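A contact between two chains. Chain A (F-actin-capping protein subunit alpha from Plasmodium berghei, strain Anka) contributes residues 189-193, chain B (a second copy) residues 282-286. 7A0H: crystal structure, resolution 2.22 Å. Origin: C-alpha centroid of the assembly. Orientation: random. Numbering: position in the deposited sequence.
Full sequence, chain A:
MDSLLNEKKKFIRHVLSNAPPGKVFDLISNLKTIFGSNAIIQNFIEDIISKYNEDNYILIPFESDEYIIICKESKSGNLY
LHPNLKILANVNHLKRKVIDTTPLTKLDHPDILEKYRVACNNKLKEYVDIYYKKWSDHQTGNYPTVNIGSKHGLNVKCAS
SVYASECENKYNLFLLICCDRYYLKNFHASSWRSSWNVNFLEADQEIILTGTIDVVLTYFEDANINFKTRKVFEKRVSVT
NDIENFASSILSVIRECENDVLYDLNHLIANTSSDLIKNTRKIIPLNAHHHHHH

Chain A, residues 189-193: ASSWR
Chain B 282-286: KIIPL

The contact is centred on a proline laid over a tryptophan: CD of P285(B) sits 3.4 Å from the centroid of the six-membered ring of W192(A), only 16° off the ring normal, a CH-pi interaction made over the face of the indole. The closest atom pair between these two residues, W192(A) CD2 and P285(B) CD, is 3.3 Å apart. The CD methylene, polarised by the adjacent proline nitrogen, is well suited to face an electron-rich indole. No hydrogen bond links the two stretches, so the contact rests on packing and on this CH-pi interaction.

Chain A contributes a segment from within a longer strand, with S190(A), S191(A), W192(A) and R193(A) at phi/psi of -157/157, -125/137, -113/124 and -132/119°; A189(A) departs from this pattern at -95/-42°. The extended backbone gives the usual alternation: the CA-to-CB bonds of S190(A) and W192(A) point toward chain B, whereas that of S191(A) points away. Chain B, with no regular helix or strand, runs in broadly the same direction as the strand of chain A. K282(B) and I283(B) have phi/psi of -66/-15 and -73/-23°, I284(B) is extended at -61/123°, P285(B) turns back to -84/-3°, and L286(B) is extended again at -77/137°. I283(B) and P285(B) direct their CA-to-CB bonds toward chain A, with that of I284(B) pointing away between them.

The register is set by S190(A) and I283(B), whose CA atoms lie 6.4 Å apart. Here the approach is tight, with CB of S190(A) 3.3 Å from CG1 of I283(B). The serine adopts chi1 of 51° (p); its OG is hydrogen-bonded elsewhere in the structure. I283(B) has chi1 -64° (m) and chi2 172° (t). Its CG2 methyl also lies 4.1 Å from the backbone O of S191(A) and 4.4 Å from CB of W192(A), so this one residue touches three successive positions of the strand.

W192(A) has the largest area covered in the contact, 97 of the 294 Å² buried on both sides together. Its chi1 of 173° (t) and chi2 of -87° extend the indole from the strand and present a face to P285(B), whose ring is puckered C-gamma endo. Although the CA-to-CB bond of I284(B) points away, chi1 of -52° (m) and an off-well chi2 of -96° bring its CD1 within 4.0 Å of W192(A) CZ3, in an oblique approach to the ring. The indole NE1 is hydrogen-bonded elsewhere in the structure.

Residues at the ends of the stretches play little part. R193(A) is out of reach of chain B; with chi1 -68° (m), chi2 -55° (m), chi3 -174° (t) and chi4 -86°, it folds back so that its NH1 donates a 3.1 Å hydrogen bond to the backbone O of W192(A), at an N-H...O angle of 152°. K282(B), poorly ordered, leads its side-chain end away (m, t, t, p), and L286(B), with chi1 -54° (m) and chi2 165° (t), has its closest side-chain approach at 5.4 Å, from CD1 to CH2 of W192(A).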

# COMPACT_ATOMS: atom_id res chain seq x y z
N ALA A 189 4.71 -11.42 8.23
CA ALA A 189 5.70 -10.37 8.02
C ALA A 189 6.20 -10.24 6.59
O ALA A 189 6.38 -9.11 6.12
CB ALA A 189 6.86 -10.58 8.99
N SER A 190 6.46 -11.36 5.92
CA SER A 190 7.04 -11.31 4.58
C SER A 190 6.70 -12.59 3.85
O SER A 190 6.51 -13.66 4.45
CB SER A 190 8.58 -11.15 4.60
OG SER A 190 9.19 -12.12 5.47
N SER A 191 6.76 -12.47 2.51
CA SER A 191 6.87 -13.64 1.66
C SER A 191 8.07 -13.57 0.69
O SER A 191 8.34 -12.53 0.08
CB SER A 191 5.63 -13.80 0.84
OG SER A 191 5.53 -12.61 0.05
N TRP A 192 8.75 -14.69 0.58
CA TRP A 192 9.73 -15.00 -0.46
C TRP A 192 9.16 -16.12 -1.31
O TRP A 192 8.78 -17.18 -0.80
CB TRP A 192 11.06 -15.39 0.17
CG TRP A 192 12.18 -15.91 -0.75
CD1 TRP A 192 12.37 -17.21 -1.15
CD2 TRP A 192 13.24 -15.16 -1.32
NE1 TRP A 192 13.47 -17.31 -1.93
CE2 TRP A 192 14.04 -16.08 -2.06
CE3 TRP A 192 13.60 -13.81 -1.28
CZ2 TRP A 192 15.18 -15.68 -2.77
CZ3 TRP A 192 14.76 -13.41 -1.96
CH2 TRP A 192 15.53 -14.36 -2.70
N ARG A 193 9.09 -15.85 -2.60
CA ARG A 193 8.61 -16.77 -3.62
C ARG A 193 9.61 -16.79 -4.80
O ARG A 193 9.81 -15.76 -5.48
CB ARG A 193 7.20 -16.34 -4.10
CG ARG A 193 6.07 -16.48 -3.06
CD ARG A 193 6.05 -17.80 -2.60
NE ARG A 193 4.98 -18.18 -1.73
CZ ARG A 193 4.94 -18.04 -0.42
NH1 ARG A 193 5.90 -17.46 0.24
NH2 ARG A 193 3.86 -18.50 0.24
N LYS B 282 15.98 -8.29 5.52
CA LYS B 282 15.73 -9.41 6.43
C LYS B 282 14.83 -10.47 5.79
O LYS B 282 14.82 -11.61 6.25
CB LYS B 282 15.07 -8.92 7.73
CG LYS B 282 15.99 -8.12 8.65
CD LYS B 282 15.33 -7.67 9.96
CE LYS B 282 16.36 -7.10 10.97
NZ LYS B 282 17.32 -6.09 10.46
N ILE B 283 14.15 -10.16 4.69
CA ILE B 283 13.37 -11.19 4.05
C ILE B 283 14.23 -12.21 3.32
O ILE B 283 13.75 -13.35 3.05
CB ILE B 283 12.43 -10.50 3.06
CG1 ILE B 283 11.43 -9.59 3.81
CG2 ILE B 283 11.70 -11.52 2.21
CD1 ILE B 283 10.66 -8.80 2.81
N ILE B 284 15.47 -11.86 2.95
CA ILE B 284 16.27 -12.78 2.12
C ILE B 284 16.43 -14.04 2.96
O ILE B 284 16.92 -13.97 4.11
CB ILE B 284 17.60 -12.16 1.71
CG1 ILE B 284 17.41 -10.77 1.06
CG2 ILE B 284 18.25 -13.06 0.75
CD1 ILE B 284 17.36 -10.76 -0.53
N PRO B 285 16.02 -15.21 2.47
CA PRO B 285 16.15 -16.43 3.31
C PRO B 285 17.53 -17.10 3.26
O PRO B 285 17.80 -17.99 4.10
CB PRO B 285 15.08 -17.36 2.74
CG PRO B 285 15.15 -16.97 1.25
CD PRO B 285 15.41 -15.48 1.16
N LEU B 286 18.45 -16.60 2.44
CA LEU B 286 19.83 -17.13 2.42
C LEU B 286 20.65 -16.64 3.60
O LEU B 286 20.56 -15.49 3.98
CB LEU B 286 20.53 -16.61 1.16
CG LEU B 286 19.87 -16.85 -0.20
CD1 LEU B 286 20.48 -15.98 -1.23
CD2 LEU B 286 20.01 -18.26 -0.58